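Long-range contact in malonyl CoA-acyl carrier protein transacylase (Staphylococcus aureus, PDB 3IM9), which transfers the malonyl group from malonyl-CoA to holo acyl carrier protein, feeding fatty acid synthesis: residues F263-I271 and L287-V298. Residues are numbered along the deposited sequence; the frame is centred on the assembly and turned at random.
Sequences FINSTEWLI and LSGLIKKINRDV
The phenyl ring of F263 meets L287, L290, I291 and I294 obliquely, while on one of its faces T267 OG1 sits 3.4 Å above the plane, displaced toward the rim. With CG anti to the backbone N (chi1 -168°), the ring reaches across to the facing helix as a knob in the hole made by these four residues. Its CE1 touches L290 CB at 3.7 Å and lies almost as near CG1 of I291, whereas CE2 rests on CD2 of L287. T267 OG1 donates to F263 O at 3.0 Å, tilted 33° from the carbonyl plane, and the backbone N of T267 reaches the same oxygen from the opposite face. The hydroxyl's bond gives this buried group an acceptor within its own helix, while T267 CG2 packs on I291 and I294. Coming the other way, I294 is the reciprocal knob, seated among F263, I264, T267 and E268: its CD1 lies 3.8 Å from T267 OG1, and its CG2 faces the CG of E268. A water donates to both E268 OE2 and I294 O, the latter at 2.8 Å, bridging the two helices at their more polar margin. Past the end of helix 286-294, N295 CB lies 3.6 Å from I271 CD1, which also touches V298 CG1. N295 is fixed by an Asx turn, its OD1 accepting from D297 N at 2.7 Å. M94 of strand 92-95 touches F263 and T267, and F278 of strand 275-281 packs on I271, I291 and V298. The axes of helical segments 263-271 and 287-294 pass 10.4 Å apart, crossing at -70° with knobs-into-holes packing; helix 263-272 leads into strand 275-281, and helix 286-294 is the beta-alpha-beta crossover from there to neighbouring parallel strand 299-303 in the alpha/beta acyltransferase fold.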
ATOM      1  N   PHE A 263      -3.659  -6.089   6.397  1.00 10.25           N
ATOM      2  CA  PHE A 263      -4.798  -5.304   5.901  1.00  9.67           C
ATOM      3  C   PHE A 263      -6.128  -5.706   6.483  1.00 11.11           C
ATOM      4  O   PHE A 263      -6.925  -4.795   6.782  1.00 11.92           O
ATOM      5  CB  PHE A 263      -4.819  -5.337   4.348  1.00  9.53           C
ATOM      6  CG  PHE A 263      -5.792  -4.308   3.772  1.00  8.96           C
ATOM      7  CD1 PHE A 263      -7.041  -4.732   3.363  1.00 10.20           C
ATOM      8  CD2 PHE A 263      -5.424  -2.985   3.729  1.00  9.61           C
ATOM      9  CE1 PHE A 263      -7.994  -3.785   2.889  1.00 10.69           C
ATOM     10  CE2 PHE A 263      -6.315  -1.990   3.195  1.00 11.12           C
ATOM     11  CZ  PHE A 263      -7.618  -2.406   2.775  1.00 10.57           C
ATOM     12  N   ILE A 264      -6.359  -7.007   6.659  1.00 11.62           N
ATOM     13  CA  ILE A 264      -7.646  -7.429   7.276  1.00 12.55           C
ATOM     14  C   ILE A 264      -7.723  -6.834   8.702  1.00 11.70           C
ATOM     15  O   ILE A 264      -8.753  -6.202   9.019  1.00 12.38           O
ATOM     16  CB  ILE A 264      -7.766  -8.959   7.322  1.00 12.96           C
ATOM     17  CG1 ILE A 264      -7.886  -9.474   5.871  1.00 13.68           C
ATOM     18  CG2 ILE A 264      -9.031  -9.405   8.087  1.00 15.90           C
ATOM     19  CD1 ILE A 264      -7.817 -11.020   5.865  1.00 12.95           C
ATOM     20  N   ASN A 265      -6.672  -6.991   9.533  1.00 11.79           N
ATOM     21  CA  ASN A 265      -6.838  -6.571  10.935  1.00 13.44           C
ATOM     22  C   ASN A 265      -6.944  -5.068  11.013  1.00 14.20           C
ATOM     23  O   ASN A 265      -7.601  -4.541  11.926  1.00 13.85           O
ATOM     24  CB  ASN A 265      -5.676  -7.069  11.751  1.00 12.13           C
ATOM     25  CG  ASN A 265      -5.711  -8.556  12.021  1.00 16.74           C
ATOM     26  OD1 ASN A 265      -4.669  -9.115  12.394  1.00 20.19           O
ATOM     27  ND2 ASN A 265      -6.812  -9.188  11.798  1.00 16.06           N
ATOM     28  N   SER A 266      -6.251  -4.354  10.113  1.00 13.03           N
ATOM     29  CA  SER A 266      -6.337  -2.873  10.096  1.00 12.29           C
ATOM     30  C   SER A 266      -7.752  -2.443   9.692  1.00 12.76           C
ATOM     31  O   SER A 266      -8.274  -1.438  10.304  1.00 11.76           O
ATOM     32  CB  SER A 266      -5.377  -2.321   9.074  1.00 11.16           C
ATOM     33  OG  SER A 266      -4.028  -2.588   9.407  1.00 11.20           O
ATOM     34  N   THR A 267      -8.373  -3.070   8.680  1.00 11.74           N
ATOM     35  CA  THR A 267      -9.723  -2.771   8.307  1.00 11.73           C
ATOM     36  C   THR A 267     -10.666  -3.023   9.503  1.00 13.88           C
ATOM     37  O   THR A 267     -11.549  -2.147   9.816  1.00 14.23           O
ATOM     38  CB  THR A 267     -10.179  -3.602   7.096  1.00 12.33           C
ATOM     39  OG1 THR A 267      -9.324  -3.252   5.985  1.00 11.09           O
ATOM     40  CG2 THR A 267     -11.611  -3.231   6.672  1.00 14.23           C
ATOM     41  N   GLU A 268     -10.470  -4.158  10.151  1.00 13.21           N
ATOM     42  CA  GLU A 268     -11.354  -4.547  11.297  1.00 14.14           C
ATOM     43  C   GLU A 268     -11.182  -3.553  12.448  1.00 13.74           C
ATOM     44  O   GLU A 268     -12.199  -3.142  13.078  1.00 14.69           O
ATOM     45  CB  GLU A 268     -11.057  -5.954  11.709  1.00 13.14           C
ATOM     46  CG  GLU A 268     -11.588  -6.903  10.596  1.00 17.70           C
ATOM     47  CD  GLU A 268     -11.421  -8.373  10.918  1.00 22.82           C
ATOM     48  OE1 GLU A 268     -10.494  -8.672  11.696  1.00 26.43           O
ATOM     49  OE2 GLU A 268     -12.193  -9.153  10.257  1.00 26.78           O
ATOM     50  N   TRP A 269      -9.976  -3.067  12.690  1.00 13.48           N
ATOM     51  CA  TRP A 269      -9.716  -2.151  13.810  1.00 11.90           C
ATOM     52  C   TRP A 269     -10.443  -0.871  13.517  1.00 13.74           C
ATOM     53  O   TRP A 269     -11.059  -0.272  14.411  1.00 14.01           O
ATOM     54  CB  TRP A 269      -8.240  -1.925  13.946  1.00 12.38           C
ATOM     55  CG  TRP A 269      -7.888  -1.091  15.159  1.00 13.49           C
ATOM     56  CD1 TRP A 269      -7.554  -1.573  16.429  1.00 15.40           C
ATOM     57  CD2 TRP A 269      -7.733   0.337  15.221  1.00 14.35           C
ATOM     58  NE1 TRP A 269      -7.203  -0.520  17.259  1.00 15.88           N
ATOM     59  CE2 TRP A 269      -7.324   0.665  16.561  1.00 12.96           C
ATOM     60  CE3 TRP A 269      -7.960   1.395  14.280  1.00 14.37           C
ATOM     61  CZ2 TRP A 269      -7.098   2.005  16.959  1.00 15.35           C
ATOM     62  CZ3 TRP A 269      -7.711   2.708  14.664  1.00 13.68           C
ATOM     63  CH2 TRP A 269      -7.292   2.994  16.003  1.00 15.97           C
ATOM     64  N   LEU A 270     -10.474  -0.453  12.250  1.00 14.60           N
ATOM     65  CA  LEU A 270     -11.080   0.794  11.938  1.00 14.15           C
ATOM     66  C   LEU A 270     -12.552   0.675  12.059  1.00 14.03           C
ATOM     67  O   LEU A 270     -13.200   1.600  12.639  1.00 15.66           O
ATOM     68  CB  LEU A 270     -10.728   1.170  10.446  1.00 14.22           C
ATOM     69  CG  LEU A 270      -9.358   1.821  10.451  1.00 11.93           C
ATOM     70  CD1 LEU A 270      -8.866   1.955   8.955  1.00 14.44           C
ATOM     71  CD2 LEU A 270      -9.324   3.197  11.087  1.00 12.95           C
ATOM     72  N   ILE A 271     -13.112  -0.442  11.631  1.00 12.82           N
ATOM     73  CA  ILE A 271     -14.586  -0.641  11.752  1.00 14.41           C
ATOM     74  C   ILE A 271     -14.964  -0.717  13.266  1.00 15.87           C
ATOM     75  O   ILE A 271     -15.988  -0.093  13.669  1.00 15.79           O
ATOM     76  CB  ILE A 271     -14.985  -1.892  11.017  1.00 14.63           C
ATOM     77  CG1 ILE A 271     -14.725  -1.669   9.491  1.00 15.63           C
ATOM     78  CG2 ILE A 271     -16.485  -2.213  11.278  1.00 16.45           C
ATOM     79  CD1 ILE A 271     -14.969  -2.914   8.656  1.00 14.00           C
ATOM     80  N   LEU A 287      -8.547  -1.630  -3.106  1.00  9.82           N
ATOM     81  CA  LEU A 287      -8.758  -1.766  -1.610  1.00  9.50           C
ATOM     82  C   LEU A 287     -10.287  -1.824  -1.332  1.00 10.37           C
ATOM     83  O   LEU A 287     -10.695  -2.496  -0.377  1.00 11.61           O
ATOM     84  CB  LEU A 287      -8.103  -0.634  -0.818  1.00  9.35           C
ATOM     85  CG  LEU A 287      -6.560  -0.492  -0.992  1.00 11.43           C
ATOM     86  CD1 LEU A 287      -6.104   0.638  -0.006  1.00 11.97           C
ATOM     87  CD2 LEU A 287      -5.864  -1.807  -0.747  1.00 10.42           C
ATOM     88  N   SER A 288     -11.074  -1.118  -2.143  1.00 10.87           N
ATOM     89  CA  SER A 288     -12.520  -1.152  -1.957  1.00 11.79           C
ATOM     90  C   SER A 288     -12.994  -2.563  -2.137  1.00 13.07           C
ATOM     91  O   SER A 288     -13.825  -3.073  -1.351  1.00 13.63           O
ATOM     92  CB  SER A 288     -13.235  -0.186  -2.939  1.00 12.02           C
ATOM     93  OG  SER A 288     -12.807   1.170  -2.802  1.00 14.25           O
ATOM     94  N   GLY A 289     -12.382  -3.294  -3.102  1.00 11.07           N
ATOM     95  CA  GLY A 289     -12.766  -4.717  -3.294  1.00 12.43           C
ATOM     96  C   GLY A 289     -12.404  -5.578  -2.121  1.00 12.48           C
ATOM     97  O   GLY A 289     -13.130  -6.490  -1.793  1.00 14.58           O
ATOM     98  N   LEU A 290     -11.245  -5.332  -1.514  1.00 10.96           N
ATOM     99  CA  LEU A 290     -10.813  -6.131  -0.391  1.00 11.53           C
ATOM    100  C   LEU A 290     -11.749  -5.801   0.776  1.00 12.30           C
ATOM    101  O   LEU A 290     -12.102  -6.709   1.516  1.00 13.68           O
ATOM    102  CB  LEU A 290      -9.370  -5.776   0.029  1.00 11.69           C
ATOM    103  CG  LEU A 290      -8.321  -6.097  -1.091  1.00 10.19           C
ATOM    104  CD1 LEU A 290      -6.939  -5.700  -0.508  1.00 11.14           C
ATOM    105  CD2 LEU A 290      -8.303  -7.603  -1.468  1.00 14.28           C
ATOM    106  N   ILE A 291     -12.041  -4.523   1.007  1.00 12.00           N
ATOM    107  CA  ILE A 291     -12.904  -4.198   2.179  1.00 13.92           C
ATOM    108  C   ILE A 291     -14.290  -4.801   2.021  1.00 15.02           C
ATOM    109  O   ILE A 291     -14.838  -5.284   3.023  1.00 14.95           O
ATOM    110  CB  ILE A 291     -12.932  -2.727   2.429  1.00 13.67           C
ATOM    111  CG1 ILE A 291     -11.532  -2.294   2.864  1.00 14.59           C
ATOM    112  CG2 ILE A 291     -13.952  -2.378   3.552  1.00 12.80           C
ATOM    113  CD1 ILE A 291     -11.339  -0.778   2.991  1.00 15.47           C
ATOM    114  N   LYS A 292     -14.826  -4.804   0.800  1.00 14.99           N
ATOM    115  CA  LYS A 292     -16.132  -5.415   0.562  1.00 17.52           C
ATOM    116  C   LYS A 292     -16.147  -6.876   0.997  1.00 17.98           C
ATOM    117  O   LYS A 292     -17.174  -7.345   1.516  1.00 18.92           O
ATOM    118  CB  LYS A 292     -16.500  -5.264  -0.931  1.00 16.68           C
ATOM    119  CG  LYS A 292     -17.872  -5.910  -1.335  1.00 22.35           C
ATOM    120  CD  LYS A 292     -19.059  -5.405  -0.565  1.00 29.21           C
ATOM    121  CE  LYS A 292     -19.349  -3.901  -0.894  1.00 31.79           C
ATOM    122  NZ  LYS A 292     -20.480  -3.396  -0.053  1.00 31.39           N
ATOM    123  N   LYS A 293     -15.062  -7.606   0.833  1.00 15.54           N
ATOM    124  CA  LYS A 293     -14.983  -9.008   1.242  1.00 16.94           C
ATOM    125  C   LYS A 293     -14.789  -9.153   2.723  1.00 17.83           C
ATOM    126  O   LYS A 293     -15.042 -10.192   3.286  1.00 19.57           O
ATOM    127  CB  LYS A 293     -13.840  -9.735   0.478  1.00 16.25           C
ATOM    128  CG  LYS A 293     -14.216  -9.961  -1.020  1.00 26.71           C
ATOM    129  CD  LYS A 293     -13.017 -10.383  -1.971  1.00 36.55           C
ATOM    130  CE  LYS A 293     -13.211  -9.987  -3.500  1.00 42.31           C
ATOM    131  NZ  LYS A 293     -11.936  -9.654  -4.271  1.00 42.31           N
ATOM    132  N   ILE A 294     -14.267  -8.117   3.353  1.00 15.57           N
ATOM    133  CA  ILE A 294     -14.060  -8.093   4.827  1.00 15.68           C
ATOM    134  C   ILE A 294     -15.377  -7.742   5.541  1.00 18.11           C
ATOM    135  O   ILE A 294     -15.707  -8.340   6.583  1.00 18.45           O
ATOM    136  CB  ILE A 294     -12.942  -7.099   5.241  1.00 16.39           C
ATOM    137  CG1 ILE A 294     -11.587  -7.658   4.719  1.00 14.52           C
ATOM    138  CG2 ILE A 294     -12.861  -6.913   6.831  1.00 13.51           C
ATOM    139  CD1 ILE A 294     -10.469  -6.601   4.629  1.00 14.15           C
ATOM    140  N   ASN A 295     -16.048  -6.693   5.066  1.00 17.63           N
ATOM    141  CA  ASN A 295     -17.306  -6.250   5.694  1.00 16.81           C
ATOM    142  C   ASN A 295     -18.215  -5.687   4.626  1.00 18.53           C
ATOM    143  O   ASN A 295     -17.902  -4.683   3.965  1.00 16.69           O
ATOM    144  CB  ASN A 295     -17.023  -5.214   6.798  1.00 16.70           C
ATOM    145  CG  ASN A 295     -18.284  -4.818   7.514  1.00 19.53           C
ATOM    146  OD1 ASN A 295     -19.259  -4.365   6.857  1.00 19.91           O
ATOM    147  ND2 ASN A 295     -18.238  -4.886   8.852  1.00 21.22           N
ATOM    148  N   ARG A 296     -19.348  -6.342   4.412  1.00 20.09           N
ATOM    149  CA  ARG A 296     -20.225  -5.940   3.321  1.00 23.85           C
ATOM    150  C   ARG A 296     -21.179  -4.811   3.641  1.00 24.28           C
ATOM    151  O   ARG A 296     -21.895  -4.394   2.743  1.00 25.03           O
ATOM    152  CB  ARG A 296     -21.024  -7.147   2.759  1.00 25.34           C
ATOM    153  CG  ARG A 296     -21.893  -7.809   3.793  1.00 32.58           C
ATOM    154  CD  ARG A 296     -22.886  -8.849   3.198  1.00 47.62           C
ATOM    155  NE  ARG A 296     -22.243 -10.108   2.758  1.00 56.64           N
ATOM    156  CZ  ARG A 296     -22.866 -11.289   2.654  1.00 60.06           C
ATOM    157  NH1 ARG A 296     -24.149 -11.408   2.975  1.00 61.91           N
ATOM    158  NH2 ARG A 296     -22.211 -12.362   2.226  1.00 62.08           N
ATOM    159  N   ASP A 297     -21.138  -4.274   4.854  1.00 24.18           N
ATOM    160  CA  ASP A 297     -22.074  -3.258   5.282  1.00 25.52           C
ATOM    161  C   ASP A 297     -21.499  -1.859   5.272  1.00 24.01           C
ATOM    162  O   ASP A 297     -22.255  -0.897   5.341  1.00 25.04           O
ATOM    163  CB  ASP A 297     -22.553  -3.502   6.719  1.00 26.81           C
ATOM    164  CG  ASP A 297     -23.390  -4.770   6.870  1.00 33.71           C
ATOM    165  OD1 ASP A 297     -24.082  -5.146   5.904  1.00 36.71           O
ATOM    166  OD2 ASP A 297     -23.335  -5.363   7.962  1.00 40.68           O
ATOM    167  N   VAL A 298     -20.180  -1.699   5.301  1.00 20.07           N
ATOM    168  CA  VAL A 298     -19.642  -0.359   5.303  1.00 18.19           C
ATOM    169  C   VAL A 298     -19.734   0.324   3.907  1.00 17.97           C
ATOM    170  O   VAL A 298     -19.717  -0.321   2.865  1.00 18.08           O
ATOM    171  CB  VAL A 298     -18.152  -0.315   5.784  1.00 17.56           C
ATOM    172  CG1 VAL A 298     -18.071  -0.792   7.256  1.00 18.58           C
ATOM    173  CG2 VAL A 298     -17.159  -1.125   4.846  1.00 17.04           C
TER
HETATM  174  O   HOH W   1     -15.043  -8.356   9.332  1.00 31.20           O